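Local coordinates for protein putative dioxygenase (Nostoc punctiforme, PDB 2PEB) that is a putative dioxygenase of the DOPA 4,5-dioxygenase family that binds a zinc ion through histidines and probably opens an aromatic ring with molecular oxygen, at residues G11-V16 / H85-D90; R23-R28 / E78-L83. All blocks are in the same frame, centred on the assembly; numbering follows the deposited sequence.

Contact 1. Residues G11-V16 / H85-D90; sequences GFHAHV and HPETGD. With ZN (zinc ion), chain C.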
ATOM      1  N   GLY A  11      -4.047 -12.584  -7.944  1.00 24.12           N
ATOM      2  CA  GLY A  11      -4.977 -12.103  -6.959  1.00 23.85           C
ATOM      3  C   GLY A  11      -4.283 -11.445  -5.832  1.00 21.47           C
ATOM      4  O   GLY A  11      -3.057 -11.349  -5.810  1.00 23.00           O
ATOM      5  N   PHE A  12      -5.066 -10.978  -4.866  1.00 23.89           N
ATOM      6  CA  PHE A  12      -4.551 -10.339  -3.663  1.00 26.12           C
ATOM      7  C   PHE A  12      -5.229 -10.819  -2.411  1.00 25.06           C
ATOM      8  O   PHE A  12      -6.384 -11.269  -2.435  1.00 24.55           O
ATOM      9  CB  PHE A  12      -4.687  -8.805  -3.705  1.00 25.65           C
ATOM     10  CG  PHE A  12      -3.977  -8.185  -4.848  1.00 25.15           C
ATOM     11  CD1 PHE A  12      -4.615  -8.039  -6.067  1.00 23.46           C
ATOM     12  CD2 PHE A  12      -2.684  -7.708  -4.704  1.00 26.08           C
ATOM     13  CE1 PHE A  12      -3.965  -7.467  -7.155  1.00 29.27           C
ATOM     14  CE2 PHE A  12      -2.010  -7.144  -5.798  1.00 22.80           C
ATOM     15  CZ  PHE A  12      -2.674  -7.006  -7.024  1.00 23.19           C
ATOM     16  N   HIS A  13      -4.485 -10.757  -1.315  1.00 25.09           N
ATOM     17  CA  HIS A  13      -5.047 -10.835   0.032  1.00 26.50           C
ATOM     18  C   HIS A  13      -4.860  -9.553   0.752  1.00 28.96           C
ATOM     19  O   HIS A  13      -3.808  -8.947   0.667  1.00 29.31           O
ATOM     20  CB  HIS A  13      -4.281 -11.850   0.851  1.00 31.15           C
ATOM     21  CG  HIS A  13      -4.614 -13.263   0.554  1.00 29.87           C
ATOM     22  ND1 HIS A  13      -4.050 -14.305   1.260  1.00 28.54           N
ATOM     23  CD2 HIS A  13      -5.471 -13.818  -0.335  1.00 27.88           C
ATOM     24  CE1 HIS A  13      -4.536 -15.446   0.792  1.00 28.95           C
ATOM     25  NE2 HIS A  13      -5.418 -15.180  -0.157  1.00 36.47           N
ATOM     26  N   ALA A  14      -5.873  -9.129   1.471  1.00 28.37           N
ATOM     27  CA  ALA A  14      -5.735  -8.213   2.608  1.00 27.27           C
ATOM     28  C   ALA A  14      -5.837  -8.993   3.932  1.00 28.45           C
ATOM     29  O   ALA A  14      -6.712  -9.824   4.106  1.00 30.02           O
ATOM     30  CB  ALA A  14      -6.762  -7.164   2.531  1.00 27.52           C
ATOM     31  N   HIS A  15      -4.879  -8.758   4.821  1.00 26.47           N
ATOM     32  CA  HIS A  15      -4.880  -9.263   6.206  1.00 26.67           C
ATOM     33  C   HIS A  15      -5.140  -8.049   7.112  1.00 27.65           C
ATOM     34  O   HIS A  15      -4.347  -7.100   7.154  1.00 27.40           O
ATOM     35  CB  HIS A  15      -3.586 -10.034   6.530  1.00 25.19           C
ATOM     36  CG  HIS A  15      -3.445 -11.299   5.714  1.00 27.98           C
ATOM     37  ND1 HIS A  15      -3.935 -12.512   6.163  1.00 24.45           N
ATOM     38  CD2 HIS A  15      -2.907 -11.547   4.494  1.00 28.63           C
ATOM     39  CE1 HIS A  15      -3.742 -13.437   5.253  1.00 30.40           C
ATOM     40  NE2 HIS A  15      -3.072 -12.902   4.254  1.00 21.97           N
ATOM     41  N   VAL A  16      -6.299  -8.051   7.761  1.00 26.08           N
ATOM     42  CA  VAL A  16      -6.734  -6.955   8.615  1.00 25.06           C
ATOM     43  C   VAL A  16      -6.466  -7.375  10.033  1.00 25.85           C
ATOM     44  O   VAL A  16      -7.084  -8.328  10.559  1.00 26.42           O
ATOM     45  CB  VAL A  16      -8.233  -6.643   8.398  1.00 22.80           C
ATOM     46  CG1 VAL A  16      -8.663  -5.478   9.278  1.00 22.79           C
ATOM     47  CG2 VAL A  16      -8.549  -6.345   6.917  1.00 25.19           C
ATOM     48  N   HIS A  85      -1.060  -8.198   0.063  1.00 26.87           N
ATOM     49  CA  HIS A  85      -0.032  -8.904  -0.658  1.00 28.80           C
ATOM     50  C   HIS A  85      -0.636  -9.551  -1.886  1.00 26.84           C
ATOM     51  O   HIS A  85      -1.805  -9.904  -1.902  1.00 25.26           O
ATOM     52  CB  HIS A  85       0.773  -9.886   0.233  1.00 27.82           C
ATOM     53  CG  HIS A  85       0.048 -11.140   0.613  1.00 27.53           C
ATOM     54  ND1 HIS A  85      -0.142 -12.171  -0.277  1.00 26.09           N
ATOM     55  CD2 HIS A  85      -0.501 -11.554   1.785  1.00 26.48           C
ATOM     56  CE1 HIS A  85      -0.830 -13.144   0.313  1.00 26.81           C
ATOM     57  NE2 HIS A  85      -1.047 -12.803   1.568  1.00 29.33           N
ATOM     58  N   PRO A  86       0.164  -9.655  -2.939  1.00 22.75           N
ATOM     59  CA  PRO A  86      -0.239 -10.364  -4.131  1.00 22.65           C
ATOM     60  C   PRO A  86      -0.081 -11.841  -3.939  1.00 24.06           C
ATOM     61  O   PRO A  86       0.518 -12.284  -2.946  1.00 25.73           O
ATOM     62  CB  PRO A  86       0.735  -9.845  -5.174  1.00 20.83           C
ATOM     63  CG  PRO A  86       1.967  -9.584  -4.379  1.00 24.23           C
ATOM     64  CD  PRO A  86       1.549  -9.121  -3.086  1.00 24.99           C
ATOM     65  N   GLU A  87      -0.672 -12.572  -4.877  1.00 23.90           N
ATOM     66  CA  GLU A  87      -0.525 -14.012  -4.944  0.50 23.51           C
ATOM     67  C   GLU A  87       0.070 -14.320  -6.289  1.00 23.22           C
ATOM     68  O   GLU A  87      -0.620 -14.239  -7.300  1.00 23.85           O
ATOM     69  CB  GLU A  87      -1.883 -14.686  -4.783  0.50 24.08           C
ATOM     70  CG  GLU A  87      -2.461 -14.441  -3.437  0.50 25.34           C
ATOM     71  CD  GLU A  87      -3.876 -14.931  -3.316  0.50 23.76           C
ATOM     72  OE1 GLU A  87      -4.749 -14.478  -4.095  0.50 23.65           O
ATOM     73  OE2 GLU A  87      -4.125 -15.759  -2.419  0.50 40.43           O
ATOM     74  N   THR A  88       1.380 -14.636  -6.307  1.00 20.89           N
ATOM     75  CA  THR A  88       2.139 -14.875  -7.500  1.00 22.16           C
ATOM     76  C   THR A  88       2.791 -16.251  -7.489  1.00 20.84           C
ATOM     77  O   THR A  88       3.545 -16.593  -8.410  1.00 19.10           O
ATOM     78  CB  THR A  88       3.275 -13.848  -7.632  1.00 21.82           C
ATOM     79  OG1 THR A  88       4.245 -14.107  -6.616  1.00 21.90           O
ATOM     80  CG2 THR A  88       2.738 -12.425  -7.490  1.00 22.24           C
ATOM     81  N   GLY A  89       2.475 -17.067  -6.485  1.00 21.50           N
ATOM     82  CA  GLY A  89       3.078 -18.394  -6.351  1.00 20.03           C
ATOM     83  C   GLY A  89       4.430 -18.397  -5.645  1.00 17.98           C
ATOM     84  O   GLY A  89       5.153 -19.386  -5.741  1.00 20.84           O
ATOM     85  N   ASP A  90       4.771 -17.291  -4.996  1.00 22.12           N
ATOM     86  CA  ASP A  90       6.028 -17.195  -4.238  1.00 20.95           C
ATOM     87  C   ASP A  90       5.705 -16.630  -2.882  1.00 22.35           C
ATOM     88  O   ASP A  90       5.767 -15.439  -2.689  1.00 22.39           O
ATOM     89  CB  ASP A  90       7.021 -16.313  -4.969  1.00 23.38           C
ATOM     90  CG  ASP A  90       8.335 -16.147  -4.203  1.00 27.39           C
ATOM     91  OD1 ASP A  90       8.390 -16.520  -2.999  1.00 26.89           O
ATOM     92  OD2 ASP A  90       9.300 -15.612  -4.816  1.00 30.25           O
TER
HETATM   93 ZN    ZN C 200      -2.616 -13.845   2.687  0.50 14.28          ZN
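H13 and H85 stand side by side on paired strands, with unlike first torsions: CG of H13 stands anti to its carbonyl carbon (chi1 -77°), whereas CG of H85 sits between its backbone N and carbonyl carbon (chi1 74°). Both side chains point the same way, and CB of H13 rests over one face of the H85 ring, 3.8 Å from its centroid. Zinc is bound by H13 ND1 at 2.1 Å, H85 NE2 at 2.2 Å and H15 NE2 at 1.9 Å; two atoms from elsewhere complete its shell. The ND1-H of H85 makes a nearly straight hydrogen bond to P86 O, 2.8 Å away and in the ring plane, which fixes the ring's rotation and leaves NE2 for the metal. This is a three-histidine metal site on two neighbouring antiparallel strands, with H13 and H85 on the same face of the sheet. Histidine suits these places because either ring nitrogen can bind metal, and H13 uses ND1 where the others use NE2. H13 N gives a hydrogen bond of 2.9 Å to H85 O, and H85 N returns one to H13 O. On the sheet's other face CE2 of F12 lies 3.9 Å from CB of P86, and M74 of the second subunit packs on both. An alanine at F12 would probably take the ring's rim away from P86 and open a gap beside M74 of that subunit.

Contact 2. Residues R23-R28 / E78-L83; sequences RDVAAR and EGLDIL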
ATOM      1  N   ARG A  23     -11.379  -4.876  17.889  1.00 25.69           N
ATOM      2  CA  ARG A  23     -12.069  -5.978  17.204  1.00 26.23           C
ATOM      3  C   ARG A  23     -13.370  -5.523  16.552  1.00 27.71           C
ATOM      4  O   ARG A  23     -13.707  -5.951  15.443  1.00 27.42           O
ATOM      5  CB  ARG A  23     -12.335  -7.076  18.203  1.00 28.87           C
ATOM      6  CG  ARG A  23     -12.832  -8.350  17.637  1.00 37.43           C
ATOM      7  CD  ARG A  23     -13.219  -9.289  18.783  1.00 41.80           C
ATOM      8  NE  ARG A  23     -13.232 -10.674  18.339  1.00 49.90           N
ATOM      9  CZ  ARG A  23     -14.152 -11.206  17.532  1.00 59.96           C
ATOM     10  NH1 ARG A  23     -15.175 -10.493  17.059  1.00 66.21           N
ATOM     11  NH2 ARG A  23     -14.047 -12.481  17.192  1.00 63.83           N
ATOM     12  N   ASP A  24     -14.077  -4.624  17.220  1.00 27.64           N
ATOM     13  CA  ASP A  24     -15.349  -4.139  16.700  1.00 30.26           C
ATOM     14  C   ASP A  24     -15.187  -3.254  15.475  1.00 27.62           C
ATOM     15  O   ASP A  24     -15.950  -3.372  14.523  1.00 28.62           O
ATOM     16  CB  ASP A  24     -16.164  -3.427  17.791  1.00 30.98           C
ATOM     17  CG  ASP A  24     -16.621  -4.370  18.897  1.00 37.44           C
ATOM     18  OD1 ASP A  24     -16.834  -5.588  18.638  1.00 47.11           O
ATOM     19  OD2 ASP A  24     -16.771  -3.891  20.043  1.00 51.24           O
ATOM     20  N   VAL A  25     -14.195  -2.371  15.466  1.00 27.67           N
ATOM     21  CA  VAL A  25     -13.848  -1.651  14.240  1.00 27.29           C
ATOM     22  C   VAL A  25     -13.517  -2.648  13.099  1.00 24.18           C
ATOM     23  O   VAL A  25     -13.926  -2.504  11.946  1.00 22.87           O
ATOM     24  CB  VAL A  25     -12.619  -0.699  14.469  1.00 28.09           C
ATOM     25  CG1 VAL A  25     -12.117  -0.136  13.152  1.00 29.98           C
ATOM     26  CG2 VAL A  25     -13.005   0.409  15.450  1.00 31.45           C
ATOM     27  N   ALA A  26     -12.744  -3.662  13.426  1.00 23.13           N
ATOM     28  CA  ALA A  26     -12.363  -4.672  12.439  1.00 22.46           C
ATOM     29  C   ALA A  26     -13.629  -5.348  11.884  1.00 21.40           C
ATOM     30  O   ALA A  26     -13.704  -5.648  10.706  1.00 22.48           O
ATOM     31  CB  ALA A  26     -11.441  -5.726  13.100  1.00 23.69           C
ATOM     32  N   ALA A  27     -14.608  -5.591  12.756  1.00 21.74           N
ATOM     33  CA  ALA A  27     -15.860  -6.282  12.325  1.00 20.98           C
ATOM     34  C   ALA A  27     -16.627  -5.400  11.359  1.00 24.64           C
ATOM     35  O   ALA A  27     -17.192  -5.869  10.375  1.00 22.78           O
ATOM     36  CB  ALA A  27     -16.720  -6.656  13.503  1.00 21.70           C
ATOM     37  N   ARG A  28     -16.634  -4.108  11.642  1.00 26.19           N
ATOM     38  CA  ARG A  28     -17.326  -3.131  10.782  0.50 26.94           C
ATOM     39  C   ARG A  28     -16.662  -2.978   9.420  1.00 26.03           C
ATOM     40  O   ARG A  28     -17.320  -2.817   8.395  1.00 25.39           O
ATOM     41  CB  ARG A  28     -17.410  -1.775  11.485  0.50 27.10           C
ATOM     42  CG  ARG A  28     -18.200  -1.820  12.788  0.50 32.73           C
ATOM     43  CD  ARG A  28     -18.986  -0.541  13.023  0.50 39.39           C
ATOM     44  NE  ARG A  28     -18.132   0.645  13.015  0.50 40.01           N
ATOM     45  CZ  ARG A  28     -17.443   1.109  14.061  0.50 43.26           C
ATOM     46  NH1 ARG A  28     -17.471   0.486  15.241  0.50 40.61           N
ATOM     47  NH2 ARG A  28     -16.700   2.203  13.917  0.50 44.12           N
ATOM     48  N   GLU A  78     -10.142   2.935   9.498  1.00 26.05           N
ATOM     49  CA  GLU A  78     -10.330   3.399  10.842  1.00 27.74           C
ATOM     50  C   GLU A  78      -9.187   2.982  11.766  1.00 27.22           C
ATOM     51  O   GLU A  78      -9.412   2.497  12.884  1.00 27.63           O
ATOM     52  CB  GLU A  78     -11.643   2.868  11.387  1.00 27.96           C
ATOM     53  CG  GLU A  78     -12.843   3.468  10.761  1.00 35.31           C
ATOM     54  CD  GLU A  78     -14.087   3.110  11.547  1.00 50.50           C
ATOM     55  OE1 GLU A  78     -14.249   3.643  12.677  1.00 54.58           O
ATOM     56  OE2 GLU A  78     -14.887   2.287  11.043  1.00 58.67           O
ATOM     57  N   GLY A  79      -7.964   3.233  11.330  1.00 23.99           N
ATOM     58  CA  GLY A  79      -6.815   3.100  12.177  1.00 24.53           C
ATOM     59  C   GLY A  79      -6.264   1.700  12.270  1.00 24.83           C
ATOM     60  O   GLY A  79      -5.260   1.502  12.943  1.00 27.21           O
ATOM     61  N   LEU A  80      -6.903   0.740  11.608  1.00 25.50           N
ATOM     62  CA  LEU A  80      -6.401  -0.643  11.606  1.00 26.96           C
ATOM     63  C   LEU A  80      -5.164  -0.788  10.724  1.00 27.72           C
ATOM     64  O   LEU A  80      -5.026  -0.103   9.710  1.00 27.46           O
ATOM     65  CB  LEU A  80      -7.488  -1.579  11.073  1.00 28.83           C
ATOM     66  CG  LEU A  80      -8.727  -1.659  11.953  1.00 31.47           C
ATOM     67  CD1 LEU A  80      -9.797  -2.486  11.206  1.00 33.06           C
ATOM     68  CD2 LEU A  80      -8.423  -2.253  13.346  1.00 30.03           C
ATOM     69  N   ASP A  81      -4.254  -1.667  11.120  1.00 23.68           N
ATOM     70  CA  ASP A  81      -3.112  -1.968  10.260  1.00 27.41           C
ATOM     71  C   ASP A  81      -3.506  -3.110   9.341  1.00 26.65           C
ATOM     72  O   ASP A  81      -4.135  -4.099   9.801  1.00 26.02           O
ATOM     73  CB  ASP A  81      -1.890  -2.352  11.087  1.00 27.91           C
ATOM     74  CG  ASP A  81      -1.525  -1.280  12.109  1.00 29.83           C
ATOM     75  OD1 ASP A  81      -1.545  -0.085  11.727  1.00 29.15           O
ATOM     76  OD2 ASP A  81      -1.241  -1.597  13.295  1.00 30.30           O
ATOM     77  N   ILE A  82      -3.145  -2.982   8.067  1.00 22.48           N
ATOM     78  CA  ILE A  82      -3.585  -3.882   7.026  1.00 23.66           C
ATOM     79  C   ILE A  82      -2.447  -4.150   6.064  1.00 26.11           C
ATOM     80  O   ILE A  82      -1.862  -3.269   5.467  1.00 25.36           O
ATOM     81  CB  ILE A  82      -4.819  -3.326   6.251  1.00 23.19           C
ATOM     82  CG1 ILE A  82      -5.979  -3.071   7.181  1.00 25.07           C
ATOM     83  CG2 ILE A  82      -5.311  -4.260   5.203  1.00 23.96           C
ATOM     84  CD1 ILE A  82      -7.122  -2.413   6.490  1.00 27.88           C
ATOM     85  N   LEU A  83      -2.087  -5.416   5.996  1.00 26.69           N
ATOM     86  CA  LEU A  83      -1.238  -5.936   4.977  1.00 25.33           C
ATOM     87  C   LEU A  83      -1.992  -6.314   3.718  1.00 26.38           C
ATOM     88  O   LEU A  83      -2.988  -7.047   3.763  1.00 26.40           O
ATOM     89  CB  LEU A  83      -0.574  -7.193   5.511  1.00 26.08           C
ATOM     90  CG  LEU A  83       0.289  -7.975   4.523  1.00 25.44           C
ATOM     91  CD1 LEU A  83       1.562  -7.183   4.191  1.00 26.02           C
ATOM     92  CD2 LEU A  83       0.693  -9.359   5.084  1.00 27.84           C
TER
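V25 and A26 meet L80 where helix 23-36 packs on the loop that leads from helix 66-76 into strand 82-87 of the antiparallel sheet. The apolar part centres on one methyl group of L80: its CD1 lies 3.6 Å from A26 CA and 3.8 Å from V25 CG1. Alanine suits this place, since its short side chain lets the leucine come right up to the helix backbone, and A26 CB itself is 4.1 Å from the same CD1. V25 sets CG1 anti to its backbone N (chi1 170°), and this branch serves two neighbours, reaching L80 and also E78 CB at 3.5 Å. Through this one methyl the valine touches both the buried leucine and the exposed start of the loop. L80 also packs on V16 of strand 11-18, while A26 touches F18, so both sides of the contact rest on the same strand.

The charged part lies at the exposed margin. E78 reaches out with its chain extended beyond CG, whereas R28 bends at chi2 and chi3, and the two side chains cross at about a right angle. R28 is modelled in two conformers; in this one the charges form a salt bridge, probably only part-time, with the guanidinium and carboxylate planes turned 46° apart. The same amino group also makes a weak, bent hydrogen bond to the second oxygen, R28 NH2 lying 3.1 Å from E78 OE1 and 3.4 Å from E78 OE2.

In the fold
From the N terminus the chain enters strand 11-18, which supplies the first half of contact 1, and continues through a short link into helix 23-36, which supplies the first half of contact 2. Strands 40-45 and 55-61 and helix 66-76 follow before residues 78-83 return to the first helix and close the inner loop. Only then does the chain reach 85-90, closing the outer loop, so contact 2 lies within the span of contact 1. Strand 82-87 serves both, and a probable hydrogen bond from H15 N to L83 O continues its pairing with strand 11-18. Contact 1 joins these two neighbouring strands at the metal; contact 2 ties helix 23-36 to the loop that enters strand 82-87.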